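Local coordinates for protein alpha-glucosidase ([Eubacterium] rectale, PDB 6PNR) that probably hydrolyses sulfoquinovosides as a family 31 glycoside hydrolase and is seen here with an aza-sugar inhibitor in its pocket, at residues Lys110-Tyr115 with Phe172-Lys177; Ala214-Lys219 with His579-Ala584; Gly492-Leu497 with Glu524-Asp529; Val461-His466 with Thr503-Leu508. All coordinates share one frame; numbering follows the deposited sequence.

Contact 1: Lys110-Tyr115 with Phe172-Lys177; sequences KEEKCY and FVSTNK
An antiparallel strand pairing at the outer strand 114-118 of an eight-stranded sheet joins Tyr115 to Val173. Two backbone bonds define this hydrogen-bonded pair: Tyr115 N to Val173 O and Val173 N to Tyr115 O, each 2.8 Å. Cys114 and Ser174 form the adjoining non-hydrogen-bonded pair, and Cys114 SG lies obliquely to the Phe172 ring, 4.0 Å from Phe172 CD2.

Before Cys114 and after Ser174, side chains take over. Thr175 OG1, set between the backbone N and carbonyl carbon (chi1 52°), accepts from Lys113 N at 2.9 Å and 175°, while Thr175 CG2 meets the edge of the Tyr115 ring. Glu112 is extended, and its OE2 receives Ser174 OG at 2.6 Å from above the carboxylate plane. His198 and a water also bind Glu112 OE2; this water, through a weak bond, and a second on Glu112 OE1 link the buried carboxylate to Asn176 ND2. An alanine in place of Glu112 would probably leave Ser174 OG and His198 without their acceptor and break both water links to Asn176. Ser174 OG also accepts from Asn176 N (2.9 Å), an ST turn opening the beta-hairpin connection from strand 168-174 to antiparallel strand 178-182.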
loop_
_atom_site.group_PDB
_atom_site.type_symbol
_atom_site.label_atom_id
_atom_site.label_comp_id
_atom_site.label_asym_id
_atom_site.label_seq_id
_atom_site.Cartn_x
_atom_site.Cartn_y
_atom_site.Cartn_z
ATOM N N LYS A 110 -16.787 -4.593 22.612
ATOM C CA LYS A 110 -16.626 -3.403 21.784
ATOM C C LYS A 110 -15.994 -2.245 22.551
ATOM O O LYS A 110 -15.237 -1.465 21.969
ATOM C CB LYS A 110 -17.982 -2.990 21.201
ATOM C CG LYS A 110 -17.909 -1.835 20.212
ATOM C CD LYS A 110 -19.291 -1.441 19.682
ATOM C CE LYS A 110 -19.187 -0.333 18.632
ATOM N NZ LYS A 110 -20.509 0.039 18.048
ATOM N N GLU A 111 -16.266 -2.124 23.850
ATOM C CA GLU A 111 -15.797 -0.968 24.604
ATOM C C GLU A 111 -14.372 -1.121 25.131
ATOM O O GLU A 111 -13.821 -0.155 25.664
ATOM C CB GLU A 111 -16.742 -0.684 25.778
ATOM C CG GLU A 111 -18.193 -0.393 25.382
ATOM C CD GLU A 111 -18.990 -1.653 25.037
ATOM O OE1 GLU A 111 -18.517 -2.775 25.334
ATOM O OE2 GLU A 111 -20.092 -1.519 24.463
ATOM N N GLU A 112 -13.773 -2.297 25.006
ATOM C CA GLU A 112 -12.446 -2.547 25.545
ATOM C C GLU A 112 -11.377 -1.764 24.776
ATOM O O GLU A 112 -11.476 -1.555 23.564
ATOM C CB GLU A 112 -12.148 -4.044 25.474
ATOM C CG GLU A 112 -10.780 -4.467 25.973
ATOM C CD GLU A 112 -10.598 -5.972 25.902
ATOM O OE1 GLU A 112 -11.593 -6.668 25.592
ATOM O OE2 GLU A 112 -9.471 -6.453 26.145
ATOM N N LYS A 113 -10.340 -1.340 25.496
ATOM C CA LYS A 113 -9.192 -0.679 24.893
ATOM C C LYS A 113 -7.918 -1.413 25.292
ATOM O O LYS A 113 -7.887 -2.144 26.284
ATOM C CB LYS A 113 -9.144 0.801 25.297
ATOM C CG LYS A 113 -10.313 1.555 24.694
ATOM C CD LYS A 113 -10.582 2.899 25.294
ATOM C CE LYS A 113 -11.797 3.483 24.570
ATOM N NZ LYS A 113 -12.210 4.798 25.104
ATOM N N CYS A 114 -6.865 -1.213 24.497
ATOM C CA CYS A 114 -5.629 -1.979 24.609
ATOM C C CYS A 114 -4.431 -1.077 24.352
ATOM O O CYS A 114 -4.475 -0.204 23.477
ATOM C CB CYS A 114 -5.606 -3.145 23.619
ATOM S SG CYS A 114 -6.870 -4.408 23.932
ATOM N N TYR A 115 -3.351 -1.313 25.088
ATOM C CA TYR A 115 -2.198 -0.430 25.032
ATOM C C TYR A 115 -0.918 -1.254 24.966
ATOM O O TYR A 115 -0.839 -2.365 25.497
ATOM C CB TYR A 115 -2.171 0.505 26.239
ATOM C CG TYR A 115 -3.466 1.266 26.427
ATOM C CD1 TYR A 115 -3.655 2.506 25.835
ATOM C CD2 TYR A 115 -4.505 0.733 27.189
ATOM C CE1 TYR A 115 -4.834 3.199 26.001
ATOM C CE2 TYR A 115 -5.691 1.417 27.358
ATOM C CZ TYR A 115 -5.852 2.647 26.765
ATOM O OH TYR A 115 -7.025 3.336 26.929
ATOM N N PHE A 172 0.569 -6.732 25.231
ATOM C CA PHE A 172 -0.357 -5.618 25.356
ATOM C C PHE A 172 -1.036 -5.651 26.722
ATOM O O PHE A 172 -1.051 -6.671 27.415
ATOM C CB PHE A 172 -1.401 -5.602 24.220
ATOM C CG PHE A 172 -2.438 -6.697 24.311
ATOM C CD1 PHE A 172 -2.223 -7.929 23.717
ATOM C CD2 PHE A 172 -3.629 -6.485 24.985
ATOM C CE1 PHE A 172 -3.177 -8.940 23.803
ATOM C CE2 PHE A 172 -4.585 -7.477 25.070
ATOM C CZ PHE A 172 -4.365 -8.704 24.476
ATOM N N VAL A 173 -1.583 -4.498 27.094
ATOM C CA VAL A 173 -2.341 -4.294 28.322
ATOM C C VAL A 173 -3.781 -4.004 27.930
ATOM O O VAL A 173 -4.029 -3.169 27.053
ATOM C CB VAL A 173 -1.772 -3.122 29.137
ATOM C CG1 VAL A 173 -2.650 -2.825 30.372
ATOM C CG2 VAL A 173 -0.340 -3.407 29.545
ATOM N N SER A 174 -4.725 -4.669 28.589
ATOM C CA SER A 174 -6.145 -4.493 28.324
ATOM C C SER A 174 -6.815 -3.700 29.441
ATOM O O SER A 174 -6.368 -3.709 30.591
ATOM C CB SER A 174 -6.848 -5.848 28.179
ATOM O OG SER A 174 -8.253 -5.713 28.341
ATOM N N THR A 175 -7.913 -3.025 29.090
ATOM C CA THR A 175 -8.693 -2.317 30.095
ATOM C C THR A 175 -9.491 -3.263 30.996
ATOM O O THR A 175 -10.079 -2.802 31.973
ATOM C CB THR A 175 -9.617 -1.296 29.423
ATOM O OG1 THR A 175 -10.379 -1.921 28.385
ATOM C CG2 THR A 175 -8.781 -0.170 28.791
ATOM N N ASN A 176 -9.515 -4.555 30.698
ATOM C CA ASN A 176 -9.909 -5.548 31.699
ATOM C C ASN A 176 -8.835 -5.750 32.765
ATOM O O ASN A 176 -8.987 -6.658 33.589
ATOM C CB ASN A 176 -10.224 -6.889 31.030
ATOM C CG ASN A 176 -11.411 -6.808 30.102
ATOM O OD1 ASN A 176 -12.296 -5.975 30.280
ATOM N ND2 ASN A 176 -11.431 -7.669 29.092
ATOM N N LYS A 177 -7.764 -4.949 32.729
ATOM C CA LYS A 177 -6.721 -4.945 33.760
ATOM C C LYS A 177 -5.975 -6.278 33.811
ATOM O O LYS A 177 -5.808 -6.891 34.866
ATOM C CB LYS A 177 -7.288 -4.573 35.127
ATOM C CG LYS A 177 -7.560 -3.082 35.264
ATOM C CD LYS A 177 -8.060 -2.730 36.649
ATOM C CE LYS A 177 -8.796 -1.407 36.635
ATOM N NZ LYS A 177 -9.219 -0.989 37.994
HETATM O O HOH W 1 -9.936 -9.133 26.739
HETATM O O HOH W 2 -13.729 -7.332 27.166
#

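Contact 2: Ala214-Lys219 with His579-Ala584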
loop_
_atom_site.group_PDB
_atom_site.type_symbol
_atom_site.label_atom_id
_atom_site.label_comp_id
_atom_site.label_asym_id
_atom_site.label_seq_id
_atom_site.Cartn_x
_atom_site.Cartn_y
_atom_site.Cartn_z
ATOM N N ALA A 214 -4.377 -7.677 37.637
ATOM C CA ALA A 214 -4.112 -6.880 38.823
ATOM C C ALA A 214 -5.272 -5.923 39.038
ATOM O O ALA A 214 -6.026 -5.608 38.112
ATOM C CB ALA A 214 -2.785 -6.110 38.719
ATOM N N ASP A 215 -5.392 -5.461 40.285
ATOM C CA ASP A 215 -6.503 -4.612 40.706
ATOM C C ASP A 215 -6.392 -3.190 40.155
ATOM O O ASP A 215 -7.415 -2.521 39.958
ATOM C CB ASP A 215 -6.549 -4.591 42.238
ATOM C CG ASP A 215 -7.679 -3.743 42.785
ATOM O OD1 ASP A 215 -8.750 -3.685 42.142
ATOM O OD2 ASP A 215 -7.493 -3.127 43.863
ATOM N N THR A 216 -5.170 -2.701 39.934
ATOM C CA THR A 216 -4.927 -1.340 39.467
ATOM C C THR A 216 -3.839 -1.356 38.397
ATOM O O THR A 216 -3.040 -2.294 38.307
ATOM C CB THR A 216 -4.495 -0.415 40.615
ATOM O OG1 THR A 216 -3.224 -0.846 41.118
ATOM C CG2 THR A 216 -5.515 -0.431 41.754
ATOM N N TYR A 217 -3.798 -0.291 37.587
ATOM C CA TYR A 217 -2.742 -0.210 36.578
ATOM C C TYR A 217 -1.372 -0.064 37.223
ATOM O O TYR A 217 -0.383 -0.565 36.678
ATOM C CB TYR A 217 -3.011 0.943 35.602
ATOM C CG TYR A 217 -4.153 0.621 34.695
ATOM C CD1 TYR A 217 -4.017 -0.353 33.711
ATOM C CD2 TYR A 217 -5.387 1.244 34.849
ATOM C CE1 TYR A 217 -5.066 -0.694 32.897
ATOM C CE2 TYR A 217 -6.445 0.913 34.032
ATOM C CZ TYR A 217 -6.278 -0.059 33.062
ATOM O OH TYR A 217 -7.322 -0.404 32.242
ATOM N N LEU A 218 -1.292 0.623 38.366
ATOM C CA LEU A 218 -0.032 0.701 39.097
ATOM C C LEU A 218 0.458 -0.686 39.480
ATOM O O LEU A 218 1.636 -1.003 39.307
ATOM C CB LEU A 218 -0.191 1.576 40.342
ATOM C CG LEU A 218 -0.389 3.067 40.098
ATOM C CD1 LEU A 218 -0.842 3.762 41.376
ATOM C CD2 LEU A 218 0.893 3.693 39.580
ATOM N N LYS A 219 -0.439 -1.537 39.993
ATOM C CA LYS A 219 -0.028 -2.895 40.353
ATOM C C LYS A 219 0.235 -3.750 39.126
ATOM O O LYS A 219 1.105 -4.628 39.152
ATOM C CB LYS A 219 -1.086 -3.561 41.245
ATOM C CG LYS A 219 -1.131 -3.006 42.678
ATOM C CD LYS A 219 -2.236 -3.669 43.505
ATOM C CE LYS A 219 -2.506 -2.913 44.801
ATOM N NZ LYS A 219 -3.733 -3.426 45.482
ATOM N N HIS A 579 -3.744 7.059 37.171
ATOM C CA HIS A 579 -4.108 7.606 38.470
ATOM C C HIS A 579 -5.549 8.081 38.531
ATOM O O HIS A 579 -5.994 8.515 39.598
ATOM C CB HIS A 579 -3.183 8.764 38.852
ATOM C CG HIS A 579 -1.777 8.342 39.121
ATOM N ND1 HIS A 579 -1.433 7.546 40.193
ATOM C CD2 HIS A 579 -0.625 8.605 38.458
ATOM C CE1 HIS A 579 -0.128 7.337 40.178
ATOM N NE2 HIS A 579 0.384 7.960 39.132
ATOM N N TYR A 580 -6.283 8.030 37.418
ATOM C CA TYR A 580 -7.703 8.375 37.386
ATOM C C TYR A 580 -8.427 7.286 36.604
ATOM O O TYR A 580 -8.869 7.501 35.474
ATOM C CB TYR A 580 -7.908 9.762 36.783
ATOM C CG TYR A 580 -7.097 10.801 37.514
ATOM C CD1 TYR A 580 -7.556 11.349 38.712
ATOM C CD2 TYR A 580 -5.856 11.210 37.037
ATOM C CE1 TYR A 580 -6.819 12.291 39.392
ATOM C CE2 TYR A 580 -5.103 12.157 37.719
ATOM C CZ TYR A 580 -5.592 12.692 38.900
ATOM O OH TYR A 580 -4.855 13.626 39.595
ATOM N N GLU A 581 -8.546 6.103 37.212
ATOM C CA GLU A 581 -9.027 4.945 36.463
ATOM C C GLU A 581 -10.508 5.020 36.123
ATOM O O GLU A 581 -10.959 4.276 35.247
ATOM C CB GLU A 581 -8.755 3.656 37.229
ATOM C CG GLU A 581 -7.301 3.436 37.533
ATOM C CD GLU A 581 -7.014 2.016 37.940
ATOM O OE1 GLU A 581 -7.980 1.232 37.996
ATOM O OE2 GLU A 581 -5.835 1.685 38.200
ATOM N N SER A 582 -11.275 5.873 36.798
ATOM C CA SER A 582 -12.701 6.010 36.522
ATOM C C SER A 582 -13.001 7.065 35.469
ATOM O O SER A 582 -14.168 7.241 35.102
ATOM C CB SER A 582 -13.463 6.357 37.809
ATOM O OG SER A 582 -13.202 5.397 38.815
ATOM N N ASP A 583 -11.982 7.776 34.987
ATOM C CA ASP A 583 -12.172 8.880 34.053
ATOM C C ASP A 583 -12.192 8.308 32.640
ATOM O O ASP A 583 -11.167 7.830 32.143
ATOM C CB ASP A 583 -11.068 9.918 34.234
ATOM C CG ASP A 583 -11.337 11.201 33.478
ATOM O OD1 ASP A 583 -11.885 11.133 32.358
ATOM O OD2 ASP A 583 -10.992 12.280 34.004
ATOM N N ALA A 584 -13.361 8.347 31.996
ATOM C CA ALA A 584 -13.512 7.720 30.686
ATOM C C ALA A 584 -12.646 8.400 29.633
ATOM O O ALA A 584 -12.085 7.728 28.757
ATOM C CB ALA A 584 -14.978 7.737 30.257
HETATM O O HOH W 3 -3.553 2.706 38.958
#
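Glu581 reaches from its loop to Tyr217 at the start of helix 217-228. From CB the chain runs extended beyond CG. Glu581 CG passes 4.0 Å from Tyr217 CD2, and Glu581 CD comes to 3.6 Å from the same ring carbon, with ring and carboxylate planes 60° apart. At the tip, Glu581 OE2 accepts from Tyr217 N at 2.9 Å, nearly straight at 168°. The amide meets this oxygen on its syn side, 28° out of the carboxylate plane. A water donates to Glu581 OE2 and accepts from Leu218 N, so one oxygen serves two amides of the first helical turn, one of them through water. The other oxygen, Glu581 OE1, forms a salt bridge with Lys177.

Thr216 is the N-cap of helix 217-228, its OG1 accepting from Lys219 N at 3.1 Å; the carboxylate that takes the Tyr217 amide comes from the region of the C-terminal domain. A glutamine in place of Glu581 would probably weaken the hold on Lys177 and take from the helix start the negative charge that now meets the Tyr217 amide. Beyond the carboxylate, Leu218 CD1 and CD2 both lie 3.8 Å from His579 CE1, the two side chains crossing at about a right angle; Arg574 holds His579 NE2.

Contact 3: Gly492-Leu497 with Glu524-Asp529; sequences GGYTSL and EGNRPD. With 9VH ([(3~{S},4~{R},5~{R})-4,5-bis(oxidanyl)piperidin-3-yl]methanesulfonic acid), chain C; SO4 (sulfate ion), chain E.
The side-chain amide of Asn526 forms a two-point clasp on the backbone of Ser496. Asn526 OD1 accepts from Ser496 N at 2.8 Å, and Asn526 ND2 donates to Ser496 O at 3.0 Å and 169°. Asn526 CG stands between its backbone N and carbonyl carbon (chi1 63°), which turns the amide to the 492-497 loop; Asn526 ND2 also donates to Phe283 O. The bond from Asn526 N to Tyr494 O is weak, at 3.5 Å.

Arg527 NH1 donates at 3.0 Å to O1 of a sulfate ion, probably from the crystallisation liquor, and shares a water with Ser496 OG, which is also bonded to Asn500 O. Leu497 CD2 lies over a face of the guanidinium, 3.6 Å from Arg527 NH2, while Phe283 O and Ser282 O receive Arg527 NE and NH2. The Tyr494 ring is sandwiched: ligand atom C5 lies over one face and Asn526 N over the opposite one, with Asn526 CB 3.5 Å from Tyr494 OH.

The amide matches the N-H and C=O of one residue, which fixes its rotation. With it so held, the backbone N and CB of Asn526 back the ring opposite the inhibitor, consistent with a second-shell place.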
loop_
_atom_site.group_PDB
_atom_site.type_symbol
_atom_site.label_atom_id
_atom_site.label_comp_id
_atom_site.label_asym_id
_atom_site.label_seq_id
_atom_site.Cartn_x
_atom_site.Cartn_y
_atom_site.Cartn_z
ATOM N N GLY A 492 14.475 18.912 19.506
ATOM C CA GLY A 492 14.503 19.449 18.158
ATOM C C GLY A 492 14.407 18.428 17.053
ATOM O O GLY A 492 14.385 18.820 15.875
ATOM N N GLY A 493 14.365 17.134 17.377
ATOM C CA GLY A 493 14.239 16.114 16.353
ATOM C C GLY A 493 15.576 15.817 15.700
ATOM O O GLY A 493 16.624 16.371 16.052
ATOM N N TYR A 494 15.528 14.929 14.711
ATOM C CA TYR A 494 16.744 14.468 14.059
ATOM C C TYR A 494 16.687 14.643 12.544
ATOM O O TYR A 494 17.584 15.266 11.975
ATOM C CB TYR A 494 17.031 13.000 14.389
ATOM C CG TYR A 494 18.245 12.469 13.635
ATOM C CD1 TYR A 494 19.540 12.746 14.077
ATOM C CD2 TYR A 494 18.092 11.698 12.479
ATOM C CE1 TYR A 494 20.651 12.268 13.388
ATOM C CE2 TYR A 494 19.195 11.200 11.790
ATOM C CZ TYR A 494 20.473 11.504 12.243
ATOM O OH TYR A 494 21.568 11.037 11.555
ATOM N N THR A 495 15.661 14.109 11.876
ATOM C CA THR A 495 15.736 13.845 10.434
ATOM C C THR A 495 15.368 15.083 9.620
ATOM O O THR A 495 14.228 15.556 9.678
ATOM C CB THR A 495 14.810 12.694 10.039
ATOM O OG1 THR A 495 14.999 11.580 10.928
ATOM C CG2 THR A 495 15.102 12.255 8.570
ATOM N N SER A 496 16.318 15.588 8.842
ATOM C CA SER A 496 16.070 16.667 7.893
ATOM C C SER A 496 16.288 16.121 6.490
ATOM O O SER A 496 17.404 15.714 6.147
ATOM C CB SER A 496 16.971 17.874 8.155
ATOM O OG SER A 496 16.815 18.866 7.134
ATOM N N LEU A 497 15.212 16.091 5.703
ATOM C CA LEU A 497 15.214 15.652 4.317
ATOM C C LEU A 497 14.111 16.394 3.569
ATOM O O LEU A 497 13.158 16.884 4.173
ATOM C CB LEU A 497 14.970 14.138 4.207
ATOM C CG LEU A 497 15.944 13.142 4.826
ATOM C CD1 LEU A 497 15.383 11.727 4.707
ATOM C CD2 LEU A 497 17.285 13.230 4.146
ATOM N N GLU A 524 22.531 17.610 16.937
ATOM C CA GLU A 524 22.689 18.438 15.741
ATOM C C GLU A 524 21.852 17.922 14.567
ATOM O O GLU A 524 21.544 18.699 13.652
ATOM C CB GLU A 524 24.177 18.544 15.355
ATOM C CG GLU A 524 24.970 19.461 16.291
ATOM C CD GLU A 524 26.416 19.681 15.866
ATOM O OE1 GLU A 524 26.880 18.985 14.947
ATOM O OE2 GLU A 524 27.088 20.565 16.461
ATOM N N GLY A 525 21.442 16.646 14.585
ATOM C CA GLY A 525 20.698 16.093 13.468
ATOM C C GLY A 525 21.611 15.652 12.334
ATOM O O GLY A 525 22.833 15.745 12.406
ATOM N N ASN A 526 20.992 15.142 11.259
ATOM C CA ASN A 526 21.764 14.568 10.156
ATOM C C ASN A 526 22.363 15.614 9.225
ATOM O O ASN A 526 23.257 15.280 8.440
ATOM C CB ASN A 526 20.900 13.613 9.322
ATOM C CG ASN A 526 19.735 14.319 8.644
ATOM O OD1 ASN A 526 19.002 15.068 9.284
ATOM N ND2 ASN A 526 19.576 14.102 7.328
ATOM N N ARG A 527 21.899 16.863 9.278
ATOM C CA ARG A 527 22.378 17.916 8.374
ATOM C C ARG A 527 22.575 19.194 9.177
ATOM O O ARG A 527 21.844 20.179 9.011
ATOM C CB ARG A 527 21.408 18.101 7.206
ATOM C CG ARG A 527 21.393 16.887 6.292
ATOM C CD ARG A 527 20.399 17.025 5.156
ATOM N NE ARG A 527 20.534 15.917 4.221
ATOM C CZ ARG A 527 19.801 15.769 3.124
ATOM N NH1 ARG A 527 18.866 16.669 2.824
ATOM N NH2 ARG A 527 20.011 14.728 2.325
ATOM N N PRO A 528 23.561 19.200 10.085
ATOM C CA PRO A 528 23.702 20.329 11.021
ATOM C C PRO A 528 23.888 21.672 10.345
ATOM O O PRO A 528 23.452 22.690 10.903
ATOM C CB PRO A 528 24.950 19.954 11.836
ATOM C CG PRO A 528 25.039 18.459 11.712
ATOM C CD PRO A 528 24.573 18.159 10.316
ATOM N N ASP A 529 24.547 21.709 9.178
ATOM C CA ASP A 529 24.896 22.987 8.550
ATOM C C ASP A 529 23.684 23.744 8.031
ATOM O O ASP A 529 23.767 24.967 7.860
ATOM C CB ASP A 529 25.871 22.788 7.381
ATOM C CG ASP A 529 27.159 22.082 7.790
ATOM O OD1 ASP A 529 27.497 22.055 8.998
ATOM O OD2 ASP A 529 27.840 21.560 6.888
HETATM O O1 9VH C . 24.567 8.908 11.165
HETATM S S1 9VH C . 24.890 7.754 11.985
HETATM O O2 9VH C . 24.120 6.610 11.562
HETATM O O3 9VH C . 26.315 7.534 12.041
HETATM C C1 9VH C . 24.362 8.199 13.616
HETATM C C2 9VH C . 22.847 8.389 13.766
HETATM C C3 9VH C . 22.198 7.013 13.765
HETATM N N1 9VH C . 20.800 6.929 14.187
HETATM C C4 9VH C . 20.562 7.608 15.461
HETATM C C5 9VH C . 21.023 9.054 15.375
HETATM O O4 9VH C . 20.765 9.678 16.632
HETATM C C6 9VH C . 22.513 9.113 15.069
HETATM O O5 9VH C . 22.955 10.466 15.002
HETATM S S SO4 E . 16.946 16.816 -0.322
HETATM O O1 SO4 E . 16.737 15.918 0.813
HETATM O O2 SO4 E . 16.947 16.014 -1.545
HETATM O O3 SO4 E . 15.862 17.800 -0.344
HETATM O O4 SO4 E . 18.210 17.533 -0.188
HETATM O O HOH W 4 17.609 18.846 4.477
#

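Contact 4: Val461-His466 with Thr503-Leu508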
loop_
_atom_site.group_PDB
_atom_site.type_symbol
_atom_site.label_atom_id
_atom_site.label_comp_id
_atom_site.label_asym_id
_atom_site.label_seq_id
_atom_site.Cartn_x
_atom_site.Cartn_y
_atom_site.Cartn_z
ATOM N N VAL A 461 12.316 16.724 11.918
ATOM C CA VAL A 461 12.453 18.021 12.564
ATOM C C VAL A 461 11.210 18.872 12.293
ATOM O O VAL A 461 11.305 19.963 11.726
ATOM C CB VAL A 461 13.745 18.726 12.101
ATOM C CG1 VAL A 461 14.960 18.014 12.675
ATOM C CG2 VAL A 461 13.845 18.770 10.545
ATOM N N ASP A 462 10.037 18.421 12.752
ATOM C CA ASP A 462 8.822 19.183 12.499
ATOM C C ASP A 462 7.782 18.909 13.582
ATOM O O ASP A 462 8.029 18.187 14.557
ATOM C CB ASP A 462 8.266 18.887 11.091
ATOM C CG ASP A 462 7.948 17.419 10.869
ATOM O OD1 ASP A 462 7.423 16.770 11.807
ATOM O OD2 ASP A 462 8.186 16.919 9.731
ATOM N N PHE A 463 6.613 19.535 13.405
ATOM C CA PHE A 463 5.473 19.445 14.314
ATOM C C PHE A 463 4.419 18.472 13.803
ATOM O O PHE A 463 3.239 18.611 14.150
ATOM C CB PHE A 463 4.799 20.814 14.494
ATOM C CG PHE A 463 5.561 21.819 15.339
ATOM C CD1 PHE A 463 5.614 21.700 16.715
ATOM C CD2 PHE A 463 6.147 22.931 14.752
ATOM C CE1 PHE A 463 6.292 22.637 17.482
ATOM C CE2 PHE A 463 6.810 23.880 15.514
ATOM C CZ PHE A 463 6.883 23.737 16.872
ATOM N N THR A 464 4.792 17.534 12.940
ATOM C CA THR A 464 3.775 16.654 12.397
ATOM C C THR A 464 3.342 15.645 13.455
ATOM O O THR A 464 4.043 15.397 14.449
ATOM C CB THR A 464 4.267 15.915 11.150
ATOM O OG1 THR A 464 5.372 15.060 11.494
ATOM C CG2 THR A 464 4.674 16.898 10.060
ATOM N N ILE A 465 2.158 15.068 13.236
ATOM C CA ILE A 465 1.587 14.150 14.221
ATOM C C ILE A 465 2.347 12.827 14.220
ATOM O O ILE A 465 2.706 12.292 15.276
ATOM C CB ILE A 465 0.089 13.924 13.945
ATOM C CG1 ILE A 465 -0.736 15.150 14.347
ATOM C CG2 ILE A 465 -0.399 12.687 14.687
ATOM C CD1 ILE A 465 -0.565 15.548 15.796
ATOM N N HIS A 466 2.586 12.272 13.039
ATOM C CA HIS A 466 3.114 10.924 12.940
ATOM C C HIS A 466 4.634 10.856 12.934
ATOM O O HIS A 466 5.177 9.760 13.099
ATOM C CB HIS A 466 2.555 10.233 11.689
ATOM C CG HIS A 466 1.083 9.976 11.767
ATOM N ND1 HIS A 466 0.538 9.046 12.626
ATOM C CD2 HIS A 466 0.041 10.539 11.109
ATOM C CE1 HIS A 466 -0.777 9.039 12.486
ATOM N NE2 HIS A 466 -1.105 9.941 11.579
ATOM N N THR A 503 13.394 24.471 12.780
ATOM C CA THR A 503 13.241 25.889 13.100
ATOM C C THR A 503 13.503 26.149 14.578
ATOM O O THR A 503 13.473 25.235 15.411
ATOM C CB THR A 503 11.838 26.400 12.767
ATOM O OG1 THR A 503 10.905 25.779 13.651
ATOM C CG2 THR A 503 11.457 26.113 11.291
ATOM N N LYS A 504 13.766 27.426 14.884
ATOM C CA LYS A 504 13.933 27.869 16.264
ATOM C C LYS A 504 12.719 27.517 17.110
ATOM O O LYS A 504 12.851 26.995 18.228
ATOM C CB LYS A 504 14.179 29.382 16.299
ATOM C CG LYS A 504 14.106 30.009 17.702
ATOM C CD LYS A 504 14.361 31.534 17.625
ATOM C CE LYS A 504 14.138 32.215 18.969
ATOM N NZ LYS A 504 14.754 33.587 19.012
ATOM N N GLU A 505 11.520 27.807 16.600
ATOM C CA GLU A 505 10.320 27.562 17.392
ATOM C C GLU A 505 10.191 26.082 17.738
ATOM O O GLU A 505 9.814 25.725 18.863
ATOM C CB GLU A 505 9.080 28.049 16.631
ATOM C CG GLU A 505 7.769 27.889 17.418
ATOM C CD GLU A 505 6.530 27.977 16.537
ATOM O OE1 GLU A 505 6.678 27.919 15.297
ATOM O OE2 GLU A 505 5.410 28.078 17.084
ATOM N N LEU A 506 10.498 25.211 16.779
ATOM C CA LEU A 506 10.447 23.771 17.034
ATOM C C LEU A 506 11.431 23.362 18.121
ATOM O O LEU A 506 11.090 22.587 19.021
ATOM C CB LEU A 506 10.739 22.994 15.754
ATOM C CG LEU A 506 10.769 21.498 16.100
ATOM C CD1 LEU A 506 9.349 20.991 16.403
ATOM C CD2 LEU A 506 11.441 20.709 15.042
ATOM N N PHE A 507 12.669 23.850 18.043
ATOM C CA PHE A 507 13.634 23.500 19.074
ATOM C C PHE A 507 13.129 23.921 20.444
ATOM O O PHE A 507 13.230 23.154 21.412
ATOM C CB PHE A 507 15.003 24.134 18.792
ATOM C CG PHE A 507 16.006 23.885 19.889
ATOM C CD1 PHE A 507 16.042 24.701 21.019
ATOM C CD2 PHE A 507 16.880 22.814 19.817
ATOM C CE1 PHE A 507 16.937 24.454 22.057
ATOM C CE2 PHE A 507 17.780 22.561 20.848
ATOM C CZ PHE A 507 17.806 23.386 21.969
ATOM N N LEU A 508 12.580 25.137 20.545
ATOM C CA LEU A 508 12.163 25.649 21.847
ATOM C C LEU A 508 10.936 24.913 22.381
ATOM O O LEU A 508 10.871 24.610 23.578
ATOM C CB LEU A 508 11.903 27.153 21.758
ATOM C CG LEU A 508 13.184 27.979 21.597
ATOM C CD1 LEU A 508 12.837 29.418 21.264
ATOM C CD2 LEU A 508 14.035 27.890 22.858
HETATM O O HOH W 5 10.939 22.643 12.075
#
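The Phe463 ring carries Leu506 CD1 over the centre of one face. The methyl carbon stands 3.6 Å from the ring centroid and only 10° off the normal, a CH-pi contact. Near the ring's outer end, Phe463 CZ approaches Leu506 CA at 3.6 Å, so the aromatic tip rests against the helix backbone as well as the leucine side chain. Glu505 OE1 is 4.0 Å from Phe463 CE2, oblique to the ring, and Glu505 OE2 is engaged by Asp608 N.

Leu506 points at the 461-466 segment. Its CG, anti to the backbone N (chi1 176°), is carried toward the loop, and the branching there, with chi2 72°, puts Leu506 CD1 over the ring and Leu506 CD2 on the backbone of Val461, 3.3 Å from Val461 C.

Polar bonds shape both partners. Asp462 OD1 accepts from Thr464 N at 3.0 Å, an Asx turn, and from Thr464 OG1 at 2.7 Å; both donors come from the same face of the carboxylate. Asn500 binds Asp462 OD2. Thr503 is the N-cap of helix 504-514, its OG1 accepting from Leu506 N, and a water accepts from Thr503 N while lying close to Val461 O.

The contact thus places the first turn of helix 504-514 against the loop leading into helix 469-481, within the TIM-barrel region. On the helix's other side Phe507 and Leu508 touch helix 538-568, and Lys504 forms salt bridges with Asp537 and Asp539.

Overall arrangement
From the N terminus, contact 1 closes first, pairing strands 114-118 and 168-174 of the N-terminal beta region. Contact 2 opens soon afterwards at 214-219 and closes only at 579-584, a loop of 359 residues that joins this region to the C-terminal domain. The two touch through the Lys177-Glu581 salt bridge, their centres 12 Å apart. Contacts 3 and 4 both nest inside the long loop of contact 2, in the TIM-barrel range. They cross each other, their segments alternating as 461-466, 492-497, 503-508 and 524-529, and meet at Thr495 and Val461. Contacts 1 and 3 lie on opposite sides of the chain's centre, about 37 Å apart between centres.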